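Side-chain contacts in LpxE (Aquifex aeolicus, PDB 6EBU), which is a membrane phosphatase of the PAP2 superfamily that probably removes the 1-phosphate group from lipid A in the bacterial envelope: residues A[44-49]-A[114-119]; A[48-53]-A[62-67]. The protein carries 1 engineered substitution. All blocks are in the same frame, centred on the assembly; numbering follows the deposited sequence.

Contact 1. Residues A[44-49]-A[114-119]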
ATOM      1  N   TYR A  44       4.738  10.902   3.338  1.00 35.27           N
ATOM      2  CA  TYR A  44       5.705  11.973   3.142  1.00 36.95           C
ATOM      3  C   TYR A  44       5.908  12.334   1.677  1.00 34.81           C
ATOM      4  O   TYR A  44       6.556  13.346   1.393  1.00 38.30           O
ATOM      5  CB  TYR A  44       7.046  11.588   3.766  1.00 40.54           C
ATOM      6  CG  TYR A  44       6.986  11.416   5.262  1.00 41.85           C
ATOM      7  CD1 TYR A  44       6.822  12.512   6.098  1.00 43.14           C
ATOM      8  CD2 TYR A  44       7.089  10.157   5.840  1.00 49.96           C
ATOM      9  CE1 TYR A  44       6.764  12.360   7.470  1.00 47.70           C
ATOM     10  CE2 TYR A  44       7.033   9.994   7.209  1.00 48.86           C
ATOM     11  CZ  TYR A  44       6.869  11.098   8.019  1.00 56.80           C
ATOM     12  OH  TYR A  44       6.813  10.940   9.385  1.00 78.55           O
ATOM     13  N   VAL A  45       5.384  11.536   0.742  1.00 32.89           N
ATOM     14  CA  VAL A  45       5.429  11.907  -0.669  1.00 27.66           C
ATOM     15  C   VAL A  45       4.214  12.713  -1.100  1.00 30.60           C
ATOM     16  O   VAL A  45       4.216  13.265  -2.211  1.00 33.51           O
ATOM     17  CB  VAL A  45       5.550  10.665  -1.576  1.00 31.33           C
ATOM     18  CG1 VAL A  45       6.718   9.800  -1.139  1.00 45.40           C
ATOM     19  CG2 VAL A  45       4.254   9.869  -1.566  1.00 30.41           C
ATOM     20  N   LEU A  46       3.185  12.816  -0.255  1.00 30.21           N
ATOM     21  CA  LEU A  46       1.936  13.453  -0.668  1.00 42.26           C
ATOM     22  C   LEU A  46       2.130  14.940  -0.938  1.00 39.87           C
ATOM     23  O   LEU A  46       1.762  15.437  -2.010  1.00 40.45           O
ATOM     24  CB  LEU A  46       0.860  13.233   0.397  1.00 42.84           C
ATOM     25  CG  LEU A  46       0.286  11.818   0.465  1.00 37.24           C
ATOM     26  CD1 LEU A  46      -0.922  11.759   1.387  1.00 41.38           C
ATOM     27  CD2 LEU A  46      -0.076  11.342  -0.932  1.00 37.03           C
ATOM     28  N   PHE A  47       2.694  15.666   0.026  1.00 38.83           N
ATOM     29  CA  PHE A  47       2.940  17.093  -0.171  1.00 37.84           C
ATOM     30  C   PHE A  47       3.864  17.359  -1.355  1.00 37.08           C
ATOM     31  O   PHE A  47       3.524  18.214  -2.192  1.00 36.24           O
ATOM     32  CB  PHE A  47       3.476  17.703   1.131  1.00 42.73           C
ATOM     33  CG  PHE A  47       3.264  19.188   1.253  1.00 36.46           C
ATOM     34  CD1 PHE A  47       2.694  19.917   0.221  1.00 42.96           C
ATOM     35  CD2 PHE A  47       3.634  19.853   2.409  1.00 39.89           C
ATOM     36  CE1 PHE A  47       2.505  21.280   0.340  1.00 47.64           C
ATOM     37  CE2 PHE A  47       3.447  21.214   2.534  1.00 36.33           C
ATOM     38  CZ  PHE A  47       2.880  21.929   1.498  1.00 44.19           C
ATOM     39  N   PRO A  48       5.017  16.688  -1.501  1.00 40.52           N
ATOM     40  CA  PRO A  48       5.803  16.887  -2.732  1.00 36.34           C
ATOM     41  C   PRO A  48       5.032  16.567  -4.002  1.00 38.75           C
ATOM     42  O   PRO A  48       5.163  17.288  -4.998  1.00 46.54           O
ATOM     43  CB  PRO A  48       6.995  15.941  -2.537  1.00 34.89           C
ATOM     44  CG  PRO A  48       7.139  15.825  -1.064  1.00 35.63           C
ATOM     45  CD  PRO A  48       5.740  15.845  -0.529  1.00 38.44           C
ATOM     46  N   LEU A  49       4.222  15.506  -3.989  1.00 36.15           N
ATOM     47  CA  LEU A  49       3.488  15.116  -5.189  1.00 32.81           C
ATOM     48  C   LEU A  49       2.411  16.137  -5.540  1.00 34.48           C
ATOM     49  O   LEU A  49       2.257  16.514  -6.707  1.00 32.10           O
ATOM     50  CB  LEU A  49       2.872  13.730  -4.996  1.00 40.02           C
ATOM     51  CG  LEU A  49       1.830  13.292  -6.026  1.00 38.99           C
ATOM     52  CD1 LEU A  49       2.481  13.099  -7.388  1.00 41.16           C
ATOM     53  CD2 LEU A  49       1.138  12.017  -5.578  1.00 37.04           C
ATOM     54  N   PHE A 114      -1.888   2.629  -4.427  1.00 34.47           N
ATOM     55  CA  PHE A 114      -2.857   2.305  -5.468  1.00 37.15           C
ATOM     56  C   PHE A 114      -3.846   3.440  -5.691  1.00 36.93           C
ATOM     57  O   PHE A 114      -4.387   3.575  -6.793  1.00 41.06           O
ATOM     58  CB  PHE A 114      -3.593   1.007  -5.124  1.00 41.96           C
ATOM     59  CG  PHE A 114      -2.866  -0.229  -5.571  1.00 38.16           C
ATOM     60  CD1 PHE A 114      -1.890  -0.802  -4.771  1.00 28.26           C
ATOM     61  CD2 PHE A 114      -3.141  -0.805  -6.801  1.00 36.68           C
ATOM     62  CE1 PHE A 114      -1.210  -1.935  -5.185  1.00 40.99           C
ATOM     63  CE2 PHE A 114      -2.465  -1.939  -7.221  1.00 36.27           C
ATOM     64  CZ  PHE A 114      -1.498  -2.504  -6.412  1.00 35.34           C
ATOM     65  N   THR A 115      -4.088   4.264  -4.670  1.00 35.60           N
ATOM     66  CA  THR A 115      -4.875   5.478  -4.868  1.00 36.23           C
ATOM     67  C   THR A 115      -4.143   6.451  -5.782  1.00 33.13           C
ATOM     68  O   THR A 115      -4.738   7.032  -6.698  1.00 39.63           O
ATOM     69  CB  THR A 115      -5.171   6.139  -3.523  1.00 40.87           C
ATOM     70  OG1 THR A 115      -5.819   5.203  -2.654  1.00 41.96           O
ATOM     71  CG2 THR A 115      -6.060   7.338  -3.715  1.00 35.42           C
ATOM     72  N   ILE A 116      -2.848   6.646  -5.536  1.00 37.78           N
ATOM     73  CA  ILE A 116      -2.037   7.498  -6.400  1.00 34.17           C
ATOM     74  C   ILE A 116      -2.033   6.957  -7.823  1.00 35.16           C
ATOM     75  O   ILE A 116      -2.271   7.692  -8.789  1.00 34.71           O
ATOM     76  CB  ILE A 116      -0.610   7.618  -5.834  1.00 36.20           C
ATOM     77  CG1 ILE A 116      -0.628   8.370  -4.502  1.00 29.53           C
ATOM     78  CG2 ILE A 116       0.316   8.290  -6.840  1.00 30.89           C
ATOM     79  CD1 ILE A 116       0.684   8.316  -3.746  1.00 25.44           C
ATOM     80  N   ALA A 117      -1.777   5.654  -7.971  1.00 30.26           N
ATOM     81  CA  ALA A 117      -1.675   5.072  -9.306  1.00 35.77           C
ATOM     82  C   ALA A 117      -3.009   5.117 -10.042  1.00 33.31           C
ATOM     83  O   ALA A 117      -3.040   5.320 -11.259  1.00 40.37           O
ATOM     84  CB  ALA A 117      -1.156   3.636  -9.216  1.00 30.68           C
ATOM     85  N   THR A 118      -4.121   4.929  -9.329  1.00 34.05           N
ATOM     86  CA  THR A 118      -5.426   4.933  -9.987  1.00 33.55           C
ATOM     87  C   THR A 118      -5.785   6.328 -10.492  1.00 36.92           C
ATOM     88  O   THR A 118      -6.209   6.491 -11.643  1.00 41.03           O
ATOM     89  CB  THR A 118      -6.500   4.412  -9.028  1.00 40.85           C
ATOM     90  OG1 THR A 118      -6.244   3.035  -8.723  1.00 35.92           O
ATOM     91  CG2 THR A 118      -7.883   4.538  -9.643  1.00 35.57           C
ATOM     92  N   VAL A 119      -5.606   7.350  -9.652  1.00 36.31           N
ATOM     93  CA  VAL A 119      -6.012   8.702 -10.027  1.00 30.47           C
ATOM     94  C   VAL A 119      -5.066   9.280 -11.075  1.00 38.47           C
ATOM     95  O   VAL A 119      -5.497   9.972 -12.005  1.00 38.25           O
ATOM     96  CB  VAL A 119      -6.092   9.598  -8.778  1.00 36.40           C
ATOM     97  CG1 VAL A 119      -6.357  11.049  -9.168  1.00 40.10           C
ATOM     98  CG2 VAL A 119      -7.169   9.088  -7.831  1.00 37.27           C
TER
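In the helical bundle of this PAP2-family membrane protein, Leu-49 and Val-45 of the predicted transmembrane segment 44-49 meet Ile-116 of helix 108-121, which lies within the PAP2 sequence region. Ile-116 is the one residue of 114-119 that reaches across, and it serves three partners. Leu-49 and Ile-116 extend toward each other tip to tip, CD2 of Leu-49 lying 4.0 Å from CG2 of Ile-116 and about equally far, 4.2 Å, from its CD1. The leucine methyl therefore sits against both branches of the isoleucine side chain. With CG anti to the backbone N (chi1 167°), Leu-49 sends its branch out across the interface. A turn earlier, Leu-46 brings CD2 to 4.2 Å from Ile-116 CD1, and Val-45 CG2 stands at the margin, 4.5 Å from the same methyl. Met-112, on the same helix as Ile-116, lies against both Val-45 and Leu-46, while Tyr-135 of helix 126-145 touches Ile-116. No hydrogen bond spans the two segments. Mostly methyl groups at van der Waals distance or slightly beyond make up the join, so it rests on dispersion and shape fit and sets few directional demands on the helices.

Contact 2. Residues A[48-53]-A[62-67]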
ATOM      1  N   PRO A  48       5.017  16.688  -1.501  1.00 40.52           N
ATOM      2  CA  PRO A  48       5.803  16.887  -2.732  1.00 36.34           C
ATOM      3  C   PRO A  48       5.032  16.567  -4.002  1.00 38.75           C
ATOM      4  O   PRO A  48       5.163  17.288  -4.998  1.00 46.54           O
ATOM      5  CB  PRO A  48       6.995  15.941  -2.537  1.00 34.89           C
ATOM      6  CG  PRO A  48       7.139  15.825  -1.064  1.00 35.63           C
ATOM      7  CD  PRO A  48       5.740  15.845  -0.529  1.00 38.44           C
ATOM      8  N   LEU A  49       4.222  15.506  -3.989  1.00 36.15           N
ATOM      9  CA  LEU A  49       3.488  15.116  -5.189  1.00 32.81           C
ATOM     10  C   LEU A  49       2.411  16.137  -5.540  1.00 34.48           C
ATOM     11  O   LEU A  49       2.257  16.514  -6.707  1.00 32.10           O
ATOM     12  CB  LEU A  49       2.872  13.730  -4.996  1.00 40.02           C
ATOM     13  CG  LEU A  49       1.830  13.292  -6.026  1.00 38.99           C
ATOM     14  CD1 LEU A  49       2.481  13.099  -7.388  1.00 41.16           C
ATOM     15  CD2 LEU A  49       1.138  12.017  -5.578  1.00 37.04           C
ATOM     16  N   LEU A  50       1.649  16.587  -4.542  1.00 34.68           N
ATOM     17  CA  LEU A  50       0.559  17.519  -4.809  1.00 38.64           C
ATOM     18  C   LEU A  50       1.080  18.833  -5.379  1.00 38.59           C
ATOM     19  O   LEU A  50       0.444  19.433  -6.255  1.00 43.14           O
ATOM     20  CB  LEU A  50      -0.245  17.766  -3.533  1.00 48.00           C
ATOM     21  CG  LEU A  50      -1.265  16.682  -3.176  1.00 59.10           C
ATOM     22  CD1 LEU A  50      -1.778  16.871  -1.756  1.00 59.11           C
ATOM     23  CD2 LEU A  50      -2.419  16.684  -4.168  1.00 47.38           C
ATOM     24  N   ILE A  51       2.239  19.290  -4.904  1.00 42.20           N
ATOM     25  CA  ILE A  51       2.807  20.532  -5.419  1.00 44.83           C
ATOM     26  C   ILE A  51       3.163  20.381  -6.892  1.00 40.96           C
ATOM     27  O   ILE A  51       2.878  21.265  -7.710  1.00 41.77           O
ATOM     28  CB  ILE A  51       4.025  20.955  -4.577  1.00 45.03           C
ATOM     29  CG1 ILE A  51       3.581  21.355  -3.169  1.00 38.73           C
ATOM     30  CG2 ILE A  51       4.776  22.096  -5.250  1.00 39.73           C
ATOM     31  CD1 ILE A  51       2.497  22.407  -3.143  1.00 41.49           C
ATOM     32  N   PHE A  52       3.775  19.254  -7.259  1.00 40.20           N
ATOM     33  CA  PHE A  52       4.095  19.031  -8.666  1.00 45.44           C
ATOM     34  C   PHE A  52       2.836  18.846  -9.505  1.00 42.83           C
ATOM     35  O   PHE A  52       2.810  19.248 -10.674  1.00 41.28           O
ATOM     36  CB  PHE A  52       5.025  17.826  -8.813  1.00 32.31           C
ATOM     37  CG  PHE A  52       6.482  18.171  -8.677  1.00 44.74           C
ATOM     38  CD1 PHE A  52       7.030  18.445  -7.435  1.00 46.07           C
ATOM     39  CD2 PHE A  52       7.304  18.228  -9.791  1.00 40.59           C
ATOM     40  CE1 PHE A  52       8.367  18.768  -7.306  1.00 48.35           C
ATOM     41  CE2 PHE A  52       8.644  18.549  -9.669  1.00 39.50           C
ATOM     42  CZ  PHE A  52       9.176  18.819  -8.424  1.00 44.35           C
ATOM     43  N   LEU A  53       1.785  18.252  -8.933  1.00 39.78           N
ATOM     44  CA  LEU A  53       0.522  18.148  -9.659  1.00 42.28           C
ATOM     45  C   LEU A  53      -0.087  19.523  -9.891  1.00 38.78           C
ATOM     46  O   LEU A  53      -0.579  19.814 -10.986  1.00 42.53           O
ATOM     47  CB  LEU A  53      -0.456  17.253  -8.900  1.00 31.71           C
ATOM     48  CG  LEU A  53      -0.212  15.746  -8.972  1.00 39.58           C
ATOM     49  CD1 LEU A  53      -1.331  15.007  -8.268  1.00 42.99           C
ATOM     50  CD2 LEU A  53      -0.084  15.287 -10.416  1.00 32.33           C
ATOM     51  N   LYS A  62      -7.566  17.888  -7.235  1.00 43.63           N
ATOM     52  CA  LYS A  62      -8.800  17.633  -6.493  1.00 43.46           C
ATOM     53  C   LYS A  62      -9.170  16.154  -6.457  1.00 39.16           C
ATOM     54  O   LYS A  62      -9.498  15.654  -5.366  1.00 41.68           O
ATOM     55  CB  LYS A  62      -9.937  18.484  -7.071  1.00 50.81           C
ATOM     56  N   PRO A  63      -9.148  15.402  -7.567  1.00 38.92           N
ATOM     57  CA  PRO A  63      -9.438  13.962  -7.457  1.00 35.76           C
ATOM     58  C   PRO A  63      -8.505  13.226  -6.512  1.00 43.30           C
ATOM     59  O   PRO A  63      -8.958  12.362  -5.751  1.00 45.12           O
ATOM     60  CB  PRO A  63      -9.288  13.464  -8.901  1.00 44.03           C
ATOM     61  CG  PRO A  63      -9.553  14.656  -9.731  1.00 43.65           C
ATOM     62  CD  PRO A  63      -8.977  15.809  -8.974  1.00 38.84           C
ATOM     63  N   LEU A  64      -7.209  13.546  -6.534  1.00 44.11           N
ATOM     64  CA  LEU A  64      -6.274  12.841  -5.662  1.00 38.67           C
ATOM     65  C   LEU A  64      -6.513  13.186  -4.199  1.00 38.21           C
ATOM     66  O   LEU A  64      -6.470  12.302  -3.334  1.00 41.85           O
ATOM     67  CB  LEU A  64      -4.832  13.156  -6.058  1.00 38.24           C
ATOM     68  CG  LEU A  64      -3.800  12.416  -5.202  1.00 45.42           C
ATOM     69  CD1 LEU A  64      -3.929  10.904  -5.381  1.00 27.22           C
ATOM     70  CD2 LEU A  64      -2.391  12.885  -5.514  1.00 37.17           C
ATOM     71  N   ILE A  65      -6.767  14.463  -3.900  1.00 34.15           N
ATOM     72  CA  ILE A  65      -7.021  14.860  -2.516  1.00 33.99           C
ATOM     73  C   ILE A  65      -8.266  14.164  -1.979  1.00 37.59           C
ATOM     74  O   ILE A  65      -8.274  13.659  -0.850  1.00 41.03           O
ATOM     75  CB  ILE A  65      -7.135  16.391  -2.407  1.00 51.78           C
ATOM     76  CG1 ILE A  65      -5.778  17.049  -2.663  1.00 43.82           C
ATOM     77  CG2 ILE A  65      -7.668  16.793  -1.037  1.00 41.15           C
ATOM     78  CD1 ILE A  65      -5.816  18.557  -2.610  1.00 48.50           C
ATOM     79  N   LEU A  66      -9.333  14.111  -2.780  1.00 41.05           N
ATOM     80  CA  LEU A  66     -10.552  13.460  -2.315  1.00 40.17           C
ATOM     81  C   LEU A  66     -10.362  11.952  -2.196  1.00 38.03           C
ATOM     82  O   LEU A  66     -10.891  11.323  -1.273  1.00 39.65           O
ATOM     83  CB  LEU A  66     -11.715  13.801  -3.250  1.00 40.53           C
ATOM     84  CG  LEU A  66     -12.878  12.814  -3.368  1.00 51.47           C
ATOM     85  CD1 LEU A  66     -13.707  12.825  -2.090  1.00 48.34           C
ATOM     86  CD2 LEU A  66     -13.751  13.160  -4.569  1.00 55.19           C
ATOM     87  N   ALA A  67      -9.593  11.355  -3.107  1.00 34.24           N
ATOM     88  CA  ALA A  67      -9.357   9.916  -3.040  1.00 36.86           C
ATOM     89  C   ALA A  67      -8.504   9.549  -1.834  1.00 40.35           C
ATOM     90  O   ALA A  67      -8.779   8.554  -1.154  1.00 43.24           O
ATOM     91  CB  ALA A  67      -8.702   9.433  -4.333  1.00 36.08           C
TER
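Leu-64 CD2 is the shared point of this contact, meeting leucines from two successive turns of the facing helix. Leu-49 CD2 and Leu-53 CD1 each approach Leu-64 CD2 to 3.6 Å, from directions roughly at right angles, while Leu-50 CD2 closes on it more loosely at 4.0 Å. The side chains also differ in slant: Leu-53 crosses the Leu-64 side chain at about a right angle, whereas Leu-49 and Leu-50 meet it obliquely. CG of Leu-64 is anti to the backbone N (chi1 -179°), which carries the isobutyl group straight out among the three leucines. Beside this cluster, Leu-50 and Ile-65 cross nearly perpendicularly. Their touch runs from Leu-50 CD2 to Ile-65 CG1, at 3.7 Å, and Leu-50 CD1 is also near that methylene, at 4.1 Å. Both prongs of the leucine fork thus face the same methylene from one side, at the more exposed side of the interface, while Leu-53 and Leu-64 are buried.

Further out, Leu-120 of helix 108-121 lies against Leu-53, and Val-61, at the start of helix 61-82, touches both Leu-50 and Leu-53. On the far side of 62-67, the backbone O of Pro-63 accepts a hydrogen bond from Ser-168 OG, tying this helix to helix 151-170. No polar group bridges 48-53 and 62-67. The axes of segments 48-53 and 62-67 come within 11.0 Å and run at 156°, an antiparallel pairing with room for interleaved leucine and isoleucine side chains between the backbones. Both segments belong to predicted transmembrane helices, and with only a short link between residues 56 and 61 the arrangement is a helical hairpin, two consecutive helices of predicted transmembrane segments packed through aliphatic side chains.

How the contacts relate
Contacts 1 and 2 lie with their centres about 7 Å apart, on the same side of the chain's centre, and both draw on helix 46-56, sharing Pro-48 and Leu-49. Contact 2 is local in sequence, pairing that helix with the next one, 61-82; contact 1 reaches 65 residues ahead to helix 108-121. The two partner helices also touch each other directly: Thr-115 CG2 is 3.4 Å from Ala-67 CB, and Val-119 packs on Pro-63. Helices 46-56, 61-82 and 108-121 thus pack against one another pairwise, which joins a predicted transmembrane hairpin to a later helix of the PAP2 region.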